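Local coordinates for protein apicoplast TIC22, putative (Plasmodium falciparum 3D7, PDB 4E6Z) that is an essential chaperone required for protein import into the apicoplast, at residues Y101-L104 against D108-N111; S88-Q93 against G126-H131. All coordinates share one frame; numbering follows the deposited sequence.

Overall arrangement
From the N terminus, the chain reaches 88-93 first, which leads into edge strand 92-94. It turns back through strand 97-103 and enters helix 106-119. Interaction 1 closes the short turn between this strand and helix. After helix 121-124 the chain arrives at 126-131, and interaction 2 closes the longer loop back to 88-93. The whole of interaction 1 therefore falls within the span of interaction 2. Interaction 1 packs the three-stranded sheet on helix 106-119. Interaction 2 ties the approach to that sheet to the start of strand 129-134, which pairs with strand 78-83. The two also touch directly: Tyr101 packs on Phe92, and Ile130 packs on the backbone of Ala109 and Glu110.

Interaction 1: Y101-L104 against D108-N111; sequences YMFL and DAEN
Phe103 has its CG anti to the carbonyl carbon (chi1 -59°), which carries the ring off strand 97-103 to the backbone of Asp108 and Ala109. The helix backbone sets Asp108 CB at the ring. Its first torsion, of the same kind, then carries the carboxylate away from the ring. The motif is a tight beta-alpha connection. Strand 97-103 ends, three residues intervene between the two segments, and helix 106-119 folds back on the strand.

The ring lies with one face against the helix. Ala109 CA sits 3.9 Å from the centroid of the Phe103 ring and only 18° off its normal, a CH-pi contact over the face. The Ala109 methyl serves a different part of the ring: its CB meets Phe103 CD2 at 3.6 Å. On the other ortho carbon, Phe103 CD1 is 3.6 Å from Asp108 CB. Both CB atoms lie on the same face of the ring, one near each ortho carbon. No hydrogen bond crosses between the segments, so the contact is apolar packing.

Asp108 touches the ring through carbon, and its carboxylate plane stands 79° from the ring plane. Its OD2 accepts a hydrogen bond from the backbone N of Lys172, in helix 172-179. One residue therefore meets Phe103 with its methylene and the second helix with its oxygen.

Ile82 of strand 78-83 touches both Phe103 and Ala109, while Ile169 packs on Phe103 from the neighbouring parallel strand. Met102, a selenomethionine, points away from helix 106-119 and packs on Ala138, Leu141 and Met142 of helix 135-150. The strand is thus sandwiched between helices.

The small side chain of Ala109 lets the helix backbone come close to the ring. Phe103 CG lies 3.8 Å from Ala109 N, and Phe103 CE1 lies 4.0 Å from Asp108 O.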
loop_
_atom_site.group_PDB
_atom_site.type_symbol
_atom_site.label_atom_id
_atom_site.label_comp_id
_atom_site.label_asym_id
_atom_site.label_seq_id
_atom_site.Cartn_x
_atom_site.Cartn_y
_atom_site.Cartn_z
ATOM N N TYR A 101 -8.740 -3.666 -9.648
ATOM C CA TYR A 101 -7.884 -4.014 -8.522
ATOM C C TYR A 101 -6.610 -3.180 -8.469
ATOM O O TYR A 101 -5.895 -3.050 -9.459
ATOM C CB TYR A 101 -7.532 -5.501 -8.579
ATOM C CG TYR A 101 -8.727 -6.397 -8.364
ATOM C CD1 TYR A 101 -9.148 -6.724 -7.084
ATOM C CD2 TYR A 101 -9.446 -6.902 -9.440
ATOM C CE1 TYR A 101 -10.248 -7.536 -6.879
ATOM C CE2 TYR A 101 -10.548 -7.718 -9.245
ATOM C CZ TYR A 101 -10.944 -8.029 -7.960
ATOM O OH TYR A 101 -12.035 -8.840 -7.752
HETATM N N MSE A 102 -6.334 -2.615 -7.302
HETATM C CA MSE A 102 -5.114 -1.855 -7.086
HETATM C C MSE A 102 -4.323 -2.485 -5.945
HETATM O O MSE A 102 -4.847 -2.663 -4.850
HETATM C CB MSE A 102 -5.457 -0.412 -6.746
HETATM C CG MSE A 102 -6.373 0.236 -7.752
HETATM SE SE MSE A 102 -6.782 2.084 -7.312
HETATM C CE MSE A 102 -7.600 1.827 -5.555
ATOM N N PHE A 103 -3.070 -2.838 -6.208
ATOM C CA PHE A 103 -2.261 -3.559 -5.230
ATOM C C PHE A 103 -1.189 -2.667 -4.612
ATOM O O PHE A 103 -0.512 -1.914 -5.312
ATOM C CB PHE A 103 -1.608 -4.784 -5.875
ATOM C CG PHE A 103 -2.592 -5.768 -6.447
ATOM C CD1 PHE A 103 -3.044 -6.834 -5.687
ATOM C CD2 PHE A 103 -3.065 -5.624 -7.747
ATOM C CE1 PHE A 103 -3.952 -7.740 -6.206
ATOM C CE2 PHE A 103 -3.972 -6.531 -8.276
ATOM C CZ PHE A 103 -4.417 -7.594 -7.505
ATOM N N LEU A 104 -1.040 -2.753 -3.294
ATOM C CA LEU A 104 0.024 -2.028 -2.607
ATOM C C LEU A 104 1.346 -2.775 -2.744
ATOM O O LEU A 104 2.418 -2.186 -2.606
ATOM C CB LEU A 104 -0.332 -1.805 -1.136
ATOM C CG LEU A 104 -1.252 -0.607 -0.886
ATOM C CD1 LEU A 104 -2.013 -0.744 0.425
ATOM C CD2 LEU A 104 -0.457 0.693 -0.920
ATOM N N ASP A 108 1.855 -9.131 -5.414
ATOM C CA ASP A 108 0.453 -9.527 -5.411
ATOM C C ASP A 108 -0.140 -9.275 -6.802
ATOM O O ASP A 108 -0.930 -10.070 -7.297
ATOM C CB ASP A 108 -0.337 -8.742 -4.362
ATOM C CG ASP A 108 0.032 -9.122 -2.925
ATOM O OD1 ASP A 108 0.857 -10.039 -2.722
ATOM O OD2 ASP A 108 -0.520 -8.494 -1.997
ATOM N N ALA A 109 0.244 -8.162 -7.423
ATOM C CA ALA A 109 -0.204 -7.839 -8.777
ATOM C C ALA A 109 0.348 -8.835 -9.791
ATOM O O ALA A 109 -0.383 -9.320 -10.652
ATOM C CB ALA A 109 0.202 -6.425 -9.156
ATOM N N GLU A 110 1.641 -9.129 -9.687
ATOM C CA GLU A 110 2.273 -10.139 -10.526
ATOM C C GLU A 110 1.538 -11.471 -10.414
ATOM O O GLU A 110 1.387 -12.190 -11.397
ATOM C CB GLU A 110 3.740 -10.334 -10.134
ATOM C CG GLU A 110 4.707 -9.368 -10.789
ATOM C CD GLU A 110 6.148 -9.819 -10.644
ATOM O OE1 GLU A 110 6.377 -10.859 -9.997
ATOM O OE2 GLU A 110 7.048 -9.141 -11.182
ATOM N N ASN A 111 1.098 -11.799 -9.206
ATOM C CA ASN A 111 0.376 -13.039 -8.979
ATOM C C ASN A 111 -0.947 -13.074 -9.734
ATOM O O ASN A 111 -1.326 -14.106 -10.273
ATOM C CB ASN A 111 0.124 -13.262 -7.487
ATOM C CG ASN A 111 -0.813 -14.427 -7.226
ATOM O OD1 ASN A 111 -0.483 -15.580 -7.504
ATOM N ND2 ASN A 111 -1.998 -14.126 -6.709
#

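Interaction 2: S88-Q93 against G126-H131; sequences SPYIFQ and GNIKIH
Tyr90 OH donates a hydrogen bond to the backbone carbonyl Asn127 O at 3.0 Å. The oxygen lies at the ring edge, near the ring plane, where a phenol can direct its hydrogen. From the carbonyl side the approach is less regular. The C=O...donor angle is 131°, and the donor stands 49° out of the carbonyl plane.

The branch methyl CG2 of Ile128 packs beside this bond, against the hydroxyl and one ring carbon, CE2. Ile128 CG1 takes the position between the backbone N and the carbonyl carbon (chi1 62°), which leaves CG2 to face the tyrosine. CG2 lies 3.2 Å from Tyr90 OH and 3.3 Å from Tyr90 CE2, so the packing is tight. The two side chains cross at about a right angle.

The contact bridges the loop before strand 92-94 and the turn that leads into strand 129-134. Tyr124 stacks edge-to-face with the Tyr90 ring. Ile128 also packs on Leu113 and Ile117 of helix 106-119.

One direct hydrogen bond and one methyl join these surface segments. Because the acceptor is a main-chain carbonyl, the bond does not use the Asn127 side chain, whose ND2 is bonded to Lys123 O.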
loop_
_atom_site.group_PDB
_atom_site.type_symbol
_atom_site.label_atom_id
_atom_site.label_comp_id
_atom_site.label_asym_id
_atom_site.label_seq_id
_atom_site.Cartn_x
_atom_site.Cartn_y
_atom_site.Cartn_z
ATOM N N SER A 88 -4.486 0.637 -19.830
ATOM C CA SER A 88 -5.853 0.595 -19.323
ATOM C C SER A 88 -6.084 -0.666 -18.499
ATOM O O SER A 88 -5.704 -1.760 -18.914
ATOM C CB SER A 88 -6.861 0.677 -20.468
ATOM O OG SER A 88 -7.102 2.025 -20.824
ATOM N N PRO A 89 -6.714 -0.509 -17.325
ATOM C CA PRO A 89 -6.974 -1.603 -16.384
ATOM C C PRO A 89 -8.020 -2.580 -16.899
ATOM O O PRO A 89 -8.901 -2.203 -17.666
ATOM C CB PRO A 89 -7.528 -0.882 -15.146
ATOM C CG PRO A 89 -7.183 0.563 -15.337
ATOM C CD PRO A 89 -7.181 0.785 -16.804
ATOM N N TYR A 90 -7.921 -3.829 -16.466
ATOM C CA TYR A 90 -8.941 -4.822 -16.750
ATOM C C TYR A 90 -10.054 -4.766 -15.714
ATOM O O TYR A 90 -9.801 -4.821 -14.514
ATOM C CB TYR A 90 -8.321 -6.213 -16.809
ATOM C CG TYR A 90 -7.461 -6.393 -18.035
ATOM C CD1 TYR A 90 -8.018 -6.808 -19.240
ATOM C CD2 TYR A 90 -6.102 -6.116 -18.000
ATOM C CE1 TYR A 90 -7.237 -6.953 -20.380
ATOM C CE2 TYR A 90 -5.312 -6.268 -19.130
ATOM C CZ TYR A 90 -5.883 -6.681 -20.315
ATOM O OH TYR A 90 -5.096 -6.830 -21.434
ATOM N N ILE A 91 -11.289 -4.634 -16.182
ATOM C CA ILE A 91 -12.435 -4.552 -15.289
ATOM C C ILE A 91 -13.046 -5.929 -15.086
ATOM O O ILE A 91 -13.181 -6.700 -16.032
ATOM C CB ILE A 91 -13.519 -3.624 -15.851
ATOM C CG1 ILE A 91 -12.949 -2.227 -16.106
ATOM C CG2 ILE A 91 -14.696 -3.558 -14.895
ATOM C CD1 ILE A 91 -13.906 -1.305 -16.828
ATOM N N PHE A 92 -13.412 -6.231 -13.847
ATOM C CA PHE A 92 -14.070 -7.495 -13.537
ATOM C C PHE A 92 -15.426 -7.246 -12.907
ATOM O O PHE A 92 -15.610 -6.283 -12.165
ATOM C CB PHE A 92 -13.193 -8.355 -12.624
ATOM C CG PHE A 92 -11.916 -8.793 -13.270
ATOM C CD1 PHE A 92 -11.875 -9.941 -14.043
ATOM C CD2 PHE A 92 -10.762 -8.043 -13.128
ATOM C CE1 PHE A 92 -10.706 -10.340 -14.653
ATOM C CE2 PHE A 92 -9.592 -8.440 -13.732
ATOM C CZ PHE A 92 -9.564 -9.587 -14.502
ATOM N N GLN A 93 -16.380 -8.109 -13.225
ATOM C CA GLN A 93 -17.719 -7.983 -12.677
ATOM C C GLN A 93 -17.773 -8.615 -11.295
ATOM O O GLN A 93 -17.677 -9.834 -11.155
ATOM C CB GLN A 93 -18.741 -8.645 -13.604
ATOM C CG GLN A 93 -19.990 -7.810 -13.839
ATOM C CD GLN A 93 -19.686 -6.501 -14.540
ATOM O OE1 GLN A 93 -20.171 -5.441 -14.141
ATOM N NE2 GLN A 93 -18.870 -6.565 -15.587
ATOM N N GLY A 126 0.938 -11.739 -23.947
ATOM C CA GLY A 126 1.518 -10.658 -24.726
ATOM C C GLY A 126 0.731 -9.362 -24.662
ATOM O O GLY A 126 1.116 -8.364 -25.272
ATOM N N ASN A 127 -0.366 -9.373 -23.908
ATOM C CA ASN A 127 -1.265 -8.225 -23.837
ATOM C C ASN A 127 -1.381 -7.600 -22.448
ATOM O O ASN A 127 -2.200 -6.706 -22.241
ATOM C CB ASN A 127 -2.663 -8.618 -24.316
ATOM C CG ASN A 127 -2.653 -9.254 -25.690
ATOM O OD1 ASN A 127 -1.942 -8.805 -26.591
ATOM N ND2 ASN A 127 -3.447 -10.306 -25.860
ATOM N N ILE A 128 -0.587 -8.065 -21.491
ATOM C CA ILE A 128 -0.703 -7.516 -20.140
ATOM C C ILE A 128 0.622 -7.174 -19.457
ATOM O O ILE A 128 1.649 -7.808 -19.691
ATOM C CB ILE A 128 -1.569 -8.402 -19.217
ATOM C CG1 ILE A 128 -0.956 -9.789 -19.046
ATOM C CG2 ILE A 128 -2.986 -8.514 -19.758
ATOM C CD1 ILE A 128 -1.756 -10.656 -18.106
ATOM N N LYS A 129 0.579 -6.154 -18.610
ATOM C CA LYS A 129 1.763 -5.689 -17.909
ATOM C C LYS A 129 1.352 -5.110 -16.566
ATOM O O LYS A 129 0.163 -4.910 -16.301
ATOM C CB LYS A 129 2.477 -4.602 -18.723
ATOM C CG LYS A 129 1.737 -3.273 -18.725
ATOM C CD LYS A 129 2.562 -2.153 -19.330
ATOM C CE LYS A 129 1.954 -0.800 -18.987
ATOM N NZ LYS A 129 1.900 0.109 -20.167
ATOM N N ILE A 130 2.344 -4.832 -15.728
ATOM C CA ILE A 130 2.113 -4.164 -14.458
ATOM C C ILE A 130 2.308 -2.674 -14.675
ATOM O O ILE A 130 3.286 -2.252 -15.289
ATOM C CB ILE A 130 3.105 -4.646 -13.384
ATOM C CG1 ILE A 130 3.061 -6.173 -13.260
ATOM C CG2 ILE A 130 2.831 -3.959 -12.041
ATOM C CD1 ILE A 130 1.743 -6.717 -12.762
ATOM N N HIS A 131 1.370 -1.878 -14.182
ATOM C CA HIS A 131 1.468 -0.432 -14.301
ATOM C C HIS A 131 1.404 0.226 -12.924
ATOM O O HIS A 131 0.645 -0.200 -12.055
ATOM C CB HIS A 131 0.360 0.100 -15.204
ATOM C CG HIS A 131 0.405 1.579 -15.401
ATOM N ND1 HIS A 131 1.497 2.226 -15.943
ATOM C CD2 HIS A 131 -0.510 2.545 -15.143
ATOM C CE1 HIS A 131 1.259 3.521 -15.992
ATOM N NE2 HIS A 131 0.045 3.743 -15.515
#